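Local coordinates for single-stranded DNA-binding protein WHY3, chloroplastic (Arabidopsis thaliana, PDB 4KOQ) that binds single-stranded DNA as a homotetramer, guarding plastid genome stability against illegitimate recombination and acting in the nucleus as a transcriptional repressor, at residues 27-32 with 39-44; 66-71 with 87-92; 20-25 with 49-54; 91-96 with 103-108; 117-122 with 134-139. All coordinates share one frame; numbering follows the deposited sequence.

From the N terminus, strands 20-33 and 39-56 form one long hairpin. Contact 1 closes its outer end and is nested inside the loop closed by contact 3, which pairs the far ends of the same strands about 26 Å away between centres. Contact 2 follows in series, closing the loop that holds helix 72-79 and linking strand 59-70, a neighbour of 39-56, to strand 87-91 of the second sheet. Contact 4 closes the short loop before strand 103-111; it begins where contact 2 ends, sharing His-91, Asp-92 and a phosphate ion. Contact 5 closes the last hairpin. Phe-51 of contact 3 and Phe-68 of contact 2 both pack on Leu-122 of contact 5, tying the sheets together.

Contact 1: 27-32 with 39-44; sequences RAPEFV and FKLTKE
Glu-30 O is gripped by two backbone N-H groups, those of Thr-42 (N to O 2.8 Å) and Lys-43 (N to O 3.3 Å), which arrive from the same face of its carbonyl plane. Thr-42 OG1 adds a weak third bond. Two consecutive residues facing one define a classic beta bulge, beyond which Val-32 and Lys-40 resume regular antiparallel pairing. On the face bearing Phe-31 and Leu-41, the Phe-31 ring slants over the opposite strand: CG sits beside the backbone N (chi1 -72°), and CE1 comes 3.8 Å from Leu-41 CB. Leu-41 CD1 meets Pro-29 CB, 3.7 Å off. An alanine in place of Phe-31 would probably leave Leu-41 CB without its aromatic cover and open a gap beside Phe-39 CB. On the other face, Val-32 CG1 presses tightly on Thr-42 CG2 at 3.4 Å, while Glu-30 and Lys-43 run side by side, their charged ends too far apart to touch. Phe-9 of a second subunit meets the rings of both Phe-31 and Phe-39, and Ala-172 of a third packs on Phe-31. The chemistry is thus divided: a polar, bulged backbone fixes the hairpin, and its aromatic groups serve the tetramer interface.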
# COMPACT_ATOMS: atom_id res chain seq x y z
N ARG A 27 13.49 12.03 4.64
CA ARG A 27 14.59 12.01 5.60
C ARG A 27 14.35 10.86 6.57
O ARG A 27 13.25 10.70 7.11
CB ARG A 27 14.60 13.31 6.39
CG ARG A 27 15.00 14.50 5.59
CD ARG A 27 16.47 14.37 5.20
NE ARG A 27 16.99 15.61 4.65
CZ ARG A 27 17.32 15.80 3.38
NH1 ARG A 27 17.21 14.83 2.48
NH2 ARG A 27 17.77 16.97 2.99
N ALA A 28 15.39 10.06 6.80
CA ALA A 28 15.24 8.80 7.52
C ALA A 28 15.05 9.01 9.01
O ALA A 28 15.49 10.02 9.53
CB ALA A 28 16.51 7.94 7.28
N PRO A 29 14.45 8.04 9.70
CA PRO A 29 14.49 8.13 11.15
C PRO A 29 15.93 8.01 11.69
O PRO A 29 16.81 7.58 10.94
CB PRO A 29 13.62 6.96 11.61
CG PRO A 29 13.63 6.01 10.51
CD PRO A 29 13.88 6.76 9.24
N GLU A 30 16.14 8.42 12.94
CA GLU A 30 17.43 8.30 13.61
C GLU A 30 17.35 7.23 14.67
O GLU A 30 16.33 7.07 15.34
CB GLU A 30 17.84 9.62 14.24
CG GLU A 30 18.19 10.69 13.24
CD GLU A 30 18.56 12.02 13.90
OE1 GLU A 30 18.67 12.06 15.14
OE2 GLU A 30 18.74 13.02 13.17
N PHE A 31 18.44 6.48 14.81
CA PHE A 31 18.52 5.38 15.74
C PHE A 31 19.73 5.58 16.65
O PHE A 31 20.65 6.33 16.30
CB PHE A 31 18.70 4.08 14.97
CG PHE A 31 17.47 3.64 14.26
CD1 PHE A 31 16.52 2.89 14.91
CD2 PHE A 31 17.26 3.98 12.94
CE1 PHE A 31 15.40 2.48 14.27
CE2 PHE A 31 16.13 3.56 12.29
CZ PHE A 31 15.20 2.82 12.96
N VAL A 32 19.74 4.94 17.80
CA VAL A 32 20.96 4.85 18.59
C VAL A 32 21.23 3.39 18.88
O VAL A 32 20.31 2.58 18.93
CB VAL A 32 20.87 5.64 19.89
CG1 VAL A 32 20.59 7.10 19.59
CG2 VAL A 32 19.81 5.06 20.81
N PHE A 39 19.03 -1.65 18.30
CA PHE A 39 18.95 -0.22 18.01
C PHE A 39 17.58 0.31 18.41
O PHE A 39 16.58 -0.40 18.36
CB PHE A 39 19.19 0.02 16.53
CG PHE A 39 20.55 -0.37 16.09
CD1 PHE A 39 21.62 0.49 16.27
CD2 PHE A 39 20.77 -1.60 15.50
CE1 PHE A 39 22.89 0.12 15.86
CE2 PHE A 39 22.04 -1.97 15.09
CZ PHE A 39 23.10 -1.10 15.27
N LYS A 40 17.55 1.56 18.84
CA LYS A 40 16.32 2.16 19.28
C LYS A 40 16.07 3.40 18.46
O LYS A 40 16.98 4.22 18.28
CB LYS A 40 16.41 2.55 20.74
CG LYS A 40 15.17 3.23 21.27
CD LYS A 40 15.45 3.86 22.63
CE LYS A 40 14.17 4.04 23.44
NZ LYS A 40 13.61 2.74 23.91
N LEU A 41 14.84 3.56 18.00
CA LEU A 41 14.47 4.72 17.19
C LEU A 41 14.39 5.89 18.12
O LEU A 41 13.64 5.85 19.07
CB LEU A 41 13.10 4.50 16.49
CG LEU A 41 12.66 5.72 15.66
CD1 LEU A 41 11.94 5.27 14.41
CD2 LEU A 41 11.77 6.59 16.47
N THR A 42 15.16 6.93 17.85
CA THR A 42 15.19 8.10 18.72
C THR A 42 14.55 9.33 18.07
O THR A 42 14.19 10.28 18.76
CB THR A 42 16.62 8.45 19.09
OG1 THR A 42 17.40 8.60 17.90
CG2 THR A 42 17.23 7.35 19.96
N LYS A 43 14.41 9.32 16.75
CA LYS A 43 13.70 10.40 16.05
C LYS A 43 13.01 9.85 14.79
O LYS A 43 13.64 9.19 14.01
CB LYS A 43 14.68 11.49 15.66
CG LYS A 43 14.02 12.77 15.14
CD LYS A 43 15.06 13.76 14.66
CE LYS A 43 14.53 15.20 14.65
NZ LYS A 43 13.57 15.45 13.55
N GLU A 44 11.72 10.11 14.66
CA GLU A 44 10.99 9.74 13.46
C GLU A 44 11.60 10.41 12.27
O GLU A 44 12.20 11.49 12.34
CB GLU A 44 9.56 10.22 13.54
CG GLU A 44 8.72 9.61 14.57
CD GLU A 44 7.32 10.18 14.51
OE1 GLU A 44 7.17 11.43 14.29
OE2 GLU A 44 6.38 9.36 14.63
O HOH W 1 15.10 11.89 11.53

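Contact 2: 66-71 with 87-92; sequences QVFSLS and CEFFHD. With PO4 (phosphate ion), chain B.
Phe-68 and His-91 form an offset stack, with planes 15° apart and centroids 4.0 Å from each other. Phe-68 CZ stands over the centre of the imidazole, whereas His-91 ND1 lies above the rim of the phenyl ring. Phe-68 CG is anti to the backbone N (chi1 -167°), from where the ring extends to His-91. Two bonds at the imidazole edge would orient the ring: ND1 donates an almost straight, unusually short one to phosphate O3 (2.5 Å), and NE2 bonds to Glu-74 on helix 72-79. Ser-69 O lies near His-91 CE1, 3.0 Å away in the ring plane. The same phosphate O3 takes the N-H of Ser-69 (N to O3 3.0 Å), while Ser-69 OG binds O4. Phe-68 CZ also meets Phe-89 CB, 3.7 Å away. Leu-70 crosses the Phe-89 ring at a slant, its CD2 lying 3.8 Å from CE2. No backbone bond joins the two strands, whose axes run 104° apart and approach to 9.0 Å, so side-chain packing, Ser-69 O and the phosphate span the gap. Such packing between two crossing antiparallel sheets is that of the Whirly fold, with a bound phosphate, probably from the crystallisation liquor, at its margin.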
# COMPACT_ATOMS: atom_id res chain seq x y z
N GLN A 66 12.40 28.53 0.66
CA GLN A 66 11.95 28.41 2.02
C GLN A 66 11.64 26.95 2.24
O GLN A 66 11.12 26.30 1.36
CB GLN A 66 10.73 29.26 2.26
CG GLN A 66 10.95 30.77 2.02
CD GLN A 66 11.84 31.42 3.02
OE1 GLN A 66 12.06 30.92 4.12
NE2 GLN A 66 12.41 32.58 2.63
N VAL A 67 11.97 26.45 3.42
CA VAL A 67 11.77 25.04 3.72
C VAL A 67 10.87 24.78 4.91
O VAL A 67 10.71 25.62 5.81
CB VAL A 67 13.13 24.35 3.98
CG1 VAL A 67 14.09 24.72 2.86
CG2 VAL A 67 13.67 24.75 5.30
N PHE A 68 10.25 23.61 4.90
CA PHE A 68 9.33 23.24 5.95
C PHE A 68 9.48 21.74 6.15
O PHE A 68 9.57 21.00 5.17
CB PHE A 68 7.90 23.62 5.53
CG PHE A 68 6.90 23.56 6.68
CD1 PHE A 68 6.67 24.67 7.46
CD2 PHE A 68 6.15 22.41 6.93
CE1 PHE A 68 5.74 24.65 8.49
CE2 PHE A 68 5.22 22.37 7.98
CZ PHE A 68 5.03 23.51 8.76
N SER A 69 9.59 21.30 7.40
CA SER A 69 9.72 19.88 7.72
C SER A 69 8.40 19.25 8.11
O SER A 69 7.92 19.48 9.23
CB SER A 69 10.68 19.73 8.90
OG SER A 69 11.97 20.19 8.53
N LEU A 70 7.84 18.41 7.24
CA LEU A 70 6.55 17.79 7.50
C LEU A 70 6.72 16.55 8.33
O LEU A 70 7.40 15.61 7.89
CB LEU A 70 5.92 17.33 6.18
CG LEU A 70 4.91 18.12 5.37
CD1 LEU A 70 4.28 17.12 4.37
CD2 LEU A 70 3.85 18.78 6.21
N SER A 71 6.13 16.54 9.52
CA SER A 71 6.19 15.40 10.42
C SER A 71 5.26 14.28 9.97
O SER A 71 4.34 14.46 9.15
CB SER A 71 5.79 15.82 11.83
OG SER A 71 4.39 16.02 11.86
N CYS A 87 -5.86 22.30 5.74
CA CYS A 87 -5.08 22.14 6.94
C CYS A 87 -3.97 23.20 6.98
O CYS A 87 -3.56 23.74 5.95
CB CYS A 87 -4.49 20.71 7.04
SG CYS A 87 -3.41 20.27 5.73
N GLU A 88 -3.54 23.52 8.19
CA GLU A 88 -2.56 24.59 8.41
C GLU A 88 -1.67 24.16 9.55
O GLU A 88 -2.14 23.78 10.64
CB GLU A 88 -3.30 25.89 8.78
CG GLU A 88 -2.46 27.12 8.76
CD GLU A 88 -3.31 28.42 8.81
OE1 GLU A 88 -4.46 28.37 9.27
OE2 GLU A 88 -2.82 29.48 8.38
N PHE A 89 -0.38 24.21 9.31
CA PHE A 89 0.62 23.81 10.29
C PHE A 89 1.52 24.98 10.66
O PHE A 89 2.01 25.68 9.79
CB PHE A 89 1.51 22.72 9.70
CG PHE A 89 0.76 21.61 9.06
CD1 PHE A 89 -0.28 20.97 9.71
CD2 PHE A 89 1.11 21.17 7.80
CE1 PHE A 89 -0.97 19.90 9.08
CE2 PHE A 89 0.44 20.11 7.19
CZ PHE A 89 -0.59 19.48 7.84
N PHE A 90 1.78 25.14 11.96
CA PHE A 90 2.60 26.22 12.45
C PHE A 90 3.85 25.69 13.14
O PHE A 90 3.75 24.89 14.07
CB PHE A 90 1.83 27.03 13.50
CG PHE A 90 0.51 27.56 13.01
CD1 PHE A 90 -0.60 26.73 12.93
CD2 PHE A 90 0.38 28.87 12.61
CE1 PHE A 90 -1.82 27.21 12.47
CE2 PHE A 90 -0.85 29.36 12.16
CZ PHE A 90 -1.93 28.53 12.08
N HIS A 91 5.01 26.16 12.70
CA HIS A 91 6.28 25.74 13.25
C HIS A 91 7.10 26.94 13.67
O HIS A 91 7.24 27.90 12.91
CB HIS A 91 7.11 24.98 12.23
CG HIS A 91 6.61 23.59 11.93
ND1 HIS A 91 7.28 22.73 11.08
CD2 HIS A 91 5.48 22.93 12.32
CE1 HIS A 91 6.61 21.59 10.98
NE2 HIS A 91 5.52 21.68 11.72
N ASP A 92 7.70 26.84 14.85
CA ASP A 92 8.75 27.75 15.29
C ASP A 92 10.08 27.04 15.19
O ASP A 92 10.34 26.11 15.94
CB ASP A 92 8.50 28.17 16.74
CG ASP A 92 9.58 29.12 17.27
OD1 ASP A 92 10.65 29.25 16.64
OD2 ASP A 92 9.35 29.73 18.34
P PO4 B . 10.83 23.64 9.82
O1 PO4 B . 11.30 24.15 8.49
O2 PO4 B . 10.87 24.74 10.85
O3 PO4 B . 9.42 23.14 9.78
O4 PO4 B . 11.71 22.48 10.23

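Contact 3: 20-25 with 49-54; sequences AALTIE and LQFAPA
Leu-22 CD1 stands almost over the centre of the Phe-51 ring, 3.7 Å from its centroid and 8° off the normal, a textbook CH-pi contact. With CG anti to the backbone N (chi1 171°), Leu-22 runs alongside Phe-51 in the same direction. On the same face, Leu-49 CD2 nestles against Ile-24, 3.8 Å from CG2. The Phe-51 ring also packs on Leu-107, Phe-120, Leu-122, Val-135 and Ile-137 of the second sheet. An alanine in place of Phe-51 would probably leave Leu-22 CD1 without its aromatic floor and open a gap between the sheets. Backbone bonds pair Ala-21 with Ala-52 and Thr-23 with Gln-50, two each; Gln-50 N to Thr-23 O, at 2.9 Å, is representative. The Thr-23 and Gln-50 face also carries Ala-21 and Ala-52, covered by Tyr-60 and Trp-62. A water accepts from Gln-50 NE2 and makes a weak bond to Thr-23 O, while Gln-50 OE1 takes a bond from Lys-65 and Thr-23 OG1 pairs with Ser-14. This is a regular antiparallel pairing in the first Whirly sheet, one face packed on the second sheet, the other mixed; by similarity, residues 20-22 belong to a region required for single-stranded DNA binding.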
# COMPACT_ATOMS: atom_id res chain seq x y z
N ALA A 20 6.37 29.10 -9.29
CA ALA A 20 7.02 28.46 -8.13
C ALA A 20 7.30 27.00 -8.44
O ALA A 20 6.69 26.45 -9.34
CB ALA A 20 6.14 28.56 -6.94
N ALA A 21 8.25 26.44 -7.71
CA ALA A 21 8.58 25.04 -7.69
C ALA A 21 8.53 24.51 -6.25
O ALA A 21 8.77 25.26 -5.30
CB ALA A 21 10.00 24.83 -8.25
N LEU A 22 8.26 23.23 -6.11
CA LEU A 22 8.26 22.53 -4.82
C LEU A 22 9.02 21.22 -4.99
O LEU A 22 8.74 20.47 -5.92
CB LEU A 22 6.81 22.20 -4.43
CG LEU A 22 6.62 21.29 -3.21
CD1 LEU A 22 7.22 21.89 -1.95
CD2 LEU A 22 5.15 20.96 -3.02
N THR A 23 9.98 20.95 -4.12
CA THR A 23 10.64 19.66 -4.10
C THR A 23 10.45 19.05 -2.72
O THR A 23 10.50 19.73 -1.71
CB THR A 23 12.17 19.80 -4.41
OG1 THR A 23 12.34 20.47 -5.65
CG2 THR A 23 12.80 18.47 -4.51
N ILE A 24 10.20 17.74 -2.70
CA ILE A 24 9.91 16.99 -1.48
C ILE A 24 10.89 15.84 -1.36
O ILE A 24 10.96 14.99 -2.24
CB ILE A 24 8.49 16.41 -1.52
CG1 ILE A 24 7.50 17.55 -1.75
CG2 ILE A 24 8.16 15.68 -0.24
CD1 ILE A 24 6.09 17.12 -1.93
N GLU A 25 11.63 15.85 -0.26
CA GLU A 25 12.69 14.85 -0.01
C GLU A 25 12.48 14.11 1.29
O GLU A 25 12.32 14.69 2.35
CB GLU A 25 14.09 15.50 0.04
CG GLU A 25 15.21 14.44 0.18
CD GLU A 25 16.09 14.22 -1.07
OE1 GLU A 25 16.47 15.24 -1.70
OE2 GLU A 25 16.42 13.03 -1.40
N LEU A 49 10.20 19.76 2.65
CA LEU A 49 9.62 20.49 1.54
C LEU A 49 10.43 21.76 1.28
O LEU A 49 10.68 22.51 2.21
CB LEU A 49 8.22 20.96 1.90
CG LEU A 49 7.20 19.99 2.49
CD1 LEU A 49 5.79 20.55 2.32
CD2 LEU A 49 7.28 18.66 1.89
N GLN A 50 10.81 21.98 0.03
CA GLN A 50 11.55 23.18 -0.37
C GLN A 50 10.78 23.91 -1.43
O GLN A 50 10.47 23.34 -2.47
CB GLN A 50 12.93 22.78 -0.90
CG GLN A 50 13.69 21.88 0.09
CD GLN A 50 15.17 21.70 -0.28
OE1 GLN A 50 15.89 22.66 -0.56
NE2 GLN A 50 15.62 20.46 -0.27
N PHE A 51 10.44 25.18 -1.17
CA PHE A 51 9.64 25.98 -2.10
C PHE A 51 10.55 27.06 -2.65
O PHE A 51 11.30 27.68 -1.88
CB PHE A 51 8.48 26.70 -1.38
CG PHE A 51 7.39 25.79 -0.80
CD1 PHE A 51 7.59 25.06 0.36
CD2 PHE A 51 6.13 25.75 -1.40
CE1 PHE A 51 6.58 24.28 0.88
CE2 PHE A 51 5.12 24.98 -0.88
CZ PHE A 51 5.35 24.25 0.27
N ALA A 52 10.46 27.30 -3.95
CA ALA A 52 11.23 28.40 -4.57
C ALA A 52 10.40 29.17 -5.57
O ALA A 52 9.66 28.59 -6.38
CB ALA A 52 12.46 27.83 -5.25
N PRO A 53 10.54 30.52 -5.56
CA PRO A 53 9.78 31.36 -6.47
C PRO A 53 10.42 31.33 -7.86
O PRO A 53 11.63 31.10 -7.94
CB PRO A 53 9.90 32.77 -5.83
CG PRO A 53 11.21 32.74 -5.11
CD PRO A 53 11.38 31.29 -4.63
N ALA A 54 9.65 31.53 -8.92
CA ALA A 54 10.23 31.53 -10.27
C ALA A 54 11.20 32.72 -10.37
O ALA A 54 10.99 33.73 -9.75
CB ALA A 54 9.14 31.60 -11.33
O HOH W 2 13.40 18.64 -0.49

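Contact 4: 91-96 with 103-108; sequences HDPFKG and VRKVLK. With PO4 (phosphate ion), chain B.
His-91 and Lys-105 form an antiparallel hydrogen-bonded pair, His-91 N to Lys-105 O and Lys-105 N to His-91 O both measuring 2.8 Å, after which the chain leaves in a type I turn from Asp-92 to Lys-95. Asp-92 OD1 shapes that departure: it takes the N-H of Phe-94 at 2.8 Å from above the carboxylate plane, making an Asx turn. A water accepts from Val-103 N and lies within bonding distance of OD1. Pro-93 lies across the strand, with CD 3.3 Å from Val-103 O and CG 4.1 Å from Lys-105 CE. Val-103 CG1 lies near Pro-93 CG, and its CG2 at the edge of the Phe-94 ring, 3.9 Å from CE2. Lys-105, extended beyond CG, carries NZ to phosphate O1 (3.1 Å) and to the carbonyl O of Val-67. Its probable positive charge would favour the anion His-91 also holds. Together these mark the base of the beta hairpin of strands 87-91 and 103-111, beside a phosphate ion probably acquired in crystallisation.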
# COMPACT_ATOMS: atom_id res chain seq x y z
N HIS A 91 5.01 26.16 12.70
CA HIS A 91 6.28 25.74 13.25
C HIS A 91 7.10 26.94 13.67
O HIS A 91 7.24 27.90 12.91
CB HIS A 91 7.11 24.98 12.23
CG HIS A 91 6.61 23.59 11.93
ND1 HIS A 91 7.28 22.73 11.08
CD2 HIS A 91 5.48 22.93 12.32
CE1 HIS A 91 6.61 21.59 10.98
NE2 HIS A 91 5.52 21.68 11.72
N ASP A 92 7.70 26.84 14.85
CA ASP A 92 8.75 27.75 15.29
C ASP A 92 10.08 27.04 15.19
O ASP A 92 10.34 26.11 15.94
CB ASP A 92 8.50 28.17 16.74
CG ASP A 92 9.58 29.12 17.27
OD1 ASP A 92 10.65 29.25 16.64
OD2 ASP A 92 9.35 29.73 18.34
N PRO A 93 10.94 27.47 14.26
CA PRO A 93 12.22 26.80 13.96
C PRO A 93 13.26 26.96 15.06
O PRO A 93 14.27 26.27 15.05
CB PRO A 93 12.73 27.52 12.71
CG PRO A 93 11.68 28.45 12.30
CD PRO A 93 10.72 28.64 13.40
N PHE A 94 13.01 27.87 16.00
CA PHE A 94 13.96 28.12 17.07
C PHE A 94 13.28 27.87 18.40
O PHE A 94 13.64 28.49 19.40
CB PHE A 94 14.50 29.56 17.01
CG PHE A 94 15.08 29.94 15.69
CD1 PHE A 94 16.31 29.45 15.28
CD2 PHE A 94 14.41 30.82 14.85
CE1 PHE A 94 16.85 29.81 14.05
CE2 PHE A 94 14.93 31.19 13.62
CZ PHE A 94 16.15 30.69 13.22
N LYS A 95 12.29 26.98 18.43
CA LYS A 95 11.69 26.61 19.71
C LYS A 95 12.79 26.08 20.60
O LYS A 95 13.66 25.34 20.14
CB LYS A 95 10.58 25.57 19.56
CG LYS A 95 9.19 26.18 19.52
CD LYS A 95 8.58 26.28 20.90
CE LYS A 95 8.12 24.93 21.44
NZ LYS A 95 6.95 24.37 20.69
N GLY A 96 12.75 26.49 21.87
CA GLY A 96 13.82 26.19 22.80
C GLY A 96 14.84 27.30 22.77
O GLY A 96 14.92 28.11 23.69
N VAL A 103 10.42 33.86 14.72
CA VAL A 103 10.11 33.42 13.36
C VAL A 103 9.03 32.36 13.39
O VAL A 103 9.08 31.42 14.19
CB VAL A 103 11.36 32.88 12.66
CG1 VAL A 103 11.03 32.34 11.25
CG2 VAL A 103 12.40 33.98 12.57
N ARG A 104 8.03 32.52 12.52
CA ARG A 104 6.96 31.54 12.42
C ARG A 104 6.89 31.05 10.98
O ARG A 104 6.89 31.85 10.07
CB ARG A 104 5.65 32.20 12.81
CG ARG A 104 4.46 31.29 12.92
CD ARG A 104 3.37 31.91 13.81
NE ARG A 104 2.13 32.20 13.08
CZ ARG A 104 1.76 33.40 12.64
NH1 ARG A 104 2.52 34.47 12.83
NH2 ARG A 104 0.60 33.53 11.99
N LYS A 105 6.79 29.74 10.80
CA LYS A 105 6.59 29.17 9.46
C LYS A 105 5.24 28.52 9.48
O LYS A 105 4.95 27.72 10.37
CB LYS A 105 7.64 28.14 9.13
CG LYS A 105 9.06 28.68 9.06
CD LYS A 105 10.01 27.57 8.59
CE LYS A 105 11.38 28.09 8.27
NZ LYS A 105 12.23 27.01 7.78
N VAL A 106 4.43 28.86 8.49
CA VAL A 106 3.11 28.34 8.38
C VAL A 106 2.93 27.72 7.02
O VAL A 106 3.09 28.39 5.99
CB VAL A 106 2.07 29.46 8.50
CG1 VAL A 106 0.67 28.85 8.51
CG2 VAL A 106 2.30 30.26 9.78
N LEU A 107 2.56 26.44 7.02
CA LEU A 107 2.24 25.76 5.76
C LEU A 107 0.74 25.58 5.74
O LEU A 107 0.18 25.06 6.69
CB LEU A 107 2.88 24.38 5.68
CG LEU A 107 2.51 23.60 4.42
CD1 LEU A 107 3.09 24.26 3.19
CD2 LEU A 107 2.94 22.17 4.49
N LYS A 108 0.09 26.06 4.70
CA LYS A 108 -1.34 25.85 4.54
C LYS A 108 -1.63 25.11 3.25
O LYS A 108 -1.02 25.38 2.21
CB LYS A 108 -2.12 27.18 4.54
CG LYS A 108 -3.60 26.98 4.63
CD LYS A 108 -4.39 28.26 4.85
CE LYS A 108 -5.82 27.91 5.21
NZ LYS A 108 -6.73 29.03 4.88
P PO4 B . 10.83 23.64 9.82
O1 PO4 B . 11.30 24.15 8.49
O2 PO4 B . 10.87 24.74 10.85
O3 PO4 B . 9.42 23.14 9.78
O4 PO4 B . 11.71 22.48 10.23
O HOH W 3 11.66 32.08 16.10

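Contact 5: 117-122 with 134-139; sequences GRFFNL and SVYIPI
Asn-121 lays its amide flat on the Tyr-136 ring, the planes only 6° apart, with ND2 3.2 Å above the plane over the ring centre. CG is anti to the backbone N (chi1 172°), which brings it within 3.3 Å of Tyr-136 CE2. Two bonds then hold the amide flat. ND2 donates to Ser-134 OG at 2.9 Å, in the amide plane and nearly straight, and to Val-135 O at 3.1 Å, reaching that oxygen from above its carbonyl plane. Val-135 O also accepts the backbone N-H of Leu-122, so two donors grip it. Phe-119 likewise has CG anti to its N, and its ring slides past the Tyr-136 ring with little overlap, the planes 27° apart and CE2 3.3 Å from CD2. Pro-138 CA lies at the edge of the Phe-119 ring. On the reverse face, Phe-120 CD1 meets Ile-139 CG1 at 3.5 Å while its CB touches Ile-137 CG2. A CB on Gly-117 would point toward the partner strand and collide with Ile-139 O, and the backbone angles here also call for glycine. This is the hairpin of strands 117-126 and 131-140: its Phe-120 face packs against Phe-51 of strand 39-56 and, through Phe-144 and Leu-147, against helix 141-158, while strand 103-111 continues the sheet beyond 117-126.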
# COMPACT_ATOMS: atom_id res chain seq x y z
N GLY A 117 -7.86 20.39 -7.56
CA GLY A 117 -6.58 20.13 -6.90
C GLY A 117 -6.40 20.90 -5.62
O GLY A 117 -7.39 21.19 -4.93
N ARG A 118 -5.15 21.20 -5.29
CA ARG A 118 -4.80 21.80 -3.99
C ARG A 118 -3.86 22.99 -4.15
O ARG A 118 -3.05 23.05 -5.07
CB ARG A 118 -4.15 20.76 -3.06
CG ARG A 118 -5.02 19.54 -2.75
CD ARG A 118 -5.93 19.79 -1.60
NE ARG A 118 -6.83 18.68 -1.37
CZ ARG A 118 -7.79 18.68 -0.46
NH1 ARG A 118 -8.00 19.74 0.29
NH2 ARG A 118 -8.57 17.62 -0.34
N PHE A 119 -3.95 23.91 -3.20
CA PHE A 119 -3.10 25.09 -3.20
C PHE A 119 -2.21 24.97 -1.99
O PHE A 119 -2.72 24.94 -0.89
CB PHE A 119 -4.02 26.32 -3.12
CG PHE A 119 -3.43 27.60 -3.66
CD1 PHE A 119 -2.62 27.61 -4.81
CD2 PHE A 119 -3.74 28.81 -3.07
CE1 PHE A 119 -2.10 28.81 -5.32
CE2 PHE A 119 -3.23 30.01 -3.58
CZ PHE A 119 -2.41 30.00 -4.72
N PHE A 120 -0.89 24.90 -2.17
CA PHE A 120 0.02 24.88 -1.06
C PHE A 120 0.61 26.27 -0.85
O PHE A 120 1.04 26.93 -1.79
CB PHE A 120 1.23 23.98 -1.33
CG PHE A 120 0.94 22.49 -1.18
CD1 PHE A 120 -0.19 21.92 -1.70
CD2 PHE A 120 1.86 21.69 -0.53
CE1 PHE A 120 -0.41 20.54 -1.58
CE2 PHE A 120 1.64 20.32 -0.42
CZ PHE A 120 0.53 19.76 -0.95
N ASN A 121 0.73 26.67 0.40
CA ASN A 121 1.34 27.97 0.67
C ASN A 121 2.30 27.84 1.83
O ASN A 121 1.92 27.35 2.87
CB ASN A 121 0.23 28.95 1.00
CG ASN A 121 0.75 30.29 1.50
OD1 ASN A 121 0.26 30.82 2.49
ND2 ASN A 121 1.76 30.82 0.83
N LEU A 122 3.56 28.25 1.66
CA LEU A 122 4.43 28.38 2.82
C LEU A 122 4.72 29.85 3.08
O LEU A 122 5.18 30.54 2.17
CB LEU A 122 5.73 27.63 2.57
CG LEU A 122 6.81 27.74 3.64
CD1 LEU A 122 6.38 27.29 5.02
CD2 LEU A 122 8.06 26.97 3.20
N SER A 134 6.37 34.50 1.32
CA SER A 134 5.25 33.58 1.11
C SER A 134 5.37 33.04 -0.30
O SER A 134 5.58 33.80 -1.23
CB SER A 134 3.93 34.35 1.31
OG SER A 134 2.76 33.52 1.43
N VAL A 135 5.31 31.71 -0.45
CA VAL A 135 5.40 31.06 -1.76
C VAL A 135 4.17 30.20 -1.90
O VAL A 135 3.85 29.46 -0.99
CB VAL A 135 6.65 30.14 -1.87
CG1 VAL A 135 6.68 29.46 -3.26
CG2 VAL A 135 7.92 30.92 -1.67
N TYR A 136 3.46 30.34 -3.02
CA TYR A 136 2.25 29.57 -3.30
C TYR A 136 2.51 28.70 -4.49
O TYR A 136 3.18 29.13 -5.45
CB TYR A 136 1.13 30.50 -3.70
CG TYR A 136 0.58 31.33 -2.57
CD1 TYR A 136 1.18 32.52 -2.21
CD2 TYR A 136 -0.56 30.93 -1.90
CE1 TYR A 136 0.66 33.29 -1.16
CE2 TYR A 136 -1.07 31.67 -0.86
CZ TYR A 136 -0.48 32.86 -0.51
OH TYR A 136 -1.00 33.59 0.53
N ILE A 137 1.96 27.49 -4.49
CA ILE A 137 2.06 26.65 -5.67
C ILE A 137 0.79 25.84 -5.79
O ILE A 137 0.33 25.26 -4.82
CB ILE A 137 3.32 25.80 -5.65
CG1 ILE A 137 3.52 25.13 -7.02
CG2 ILE A 137 3.25 24.79 -4.52
CD1 ILE A 137 4.78 24.28 -7.15
N PRO A 138 0.17 25.87 -6.96
CA PRO A 138 -0.99 25.01 -7.20
C PRO A 138 -0.58 23.60 -7.60
O PRO A 138 0.39 23.40 -8.34
CB PRO A 138 -1.68 25.70 -8.38
CG PRO A 138 -0.57 26.34 -9.11
CD PRO A 138 0.48 26.72 -8.10
N ILE A 139 -1.33 22.63 -7.09
CA ILE A 139 -1.04 21.20 -7.26
C ILE A 139 -2.33 20.63 -7.85
O ILE A 139 -3.39 20.76 -7.24
CB ILE A 139 -0.75 20.58 -5.84
CG1 ILE A 139 0.41 21.31 -5.12
CG2 ILE A 139 -0.42 19.11 -5.88
CD1 ILE A 139 1.72 21.25 -5.89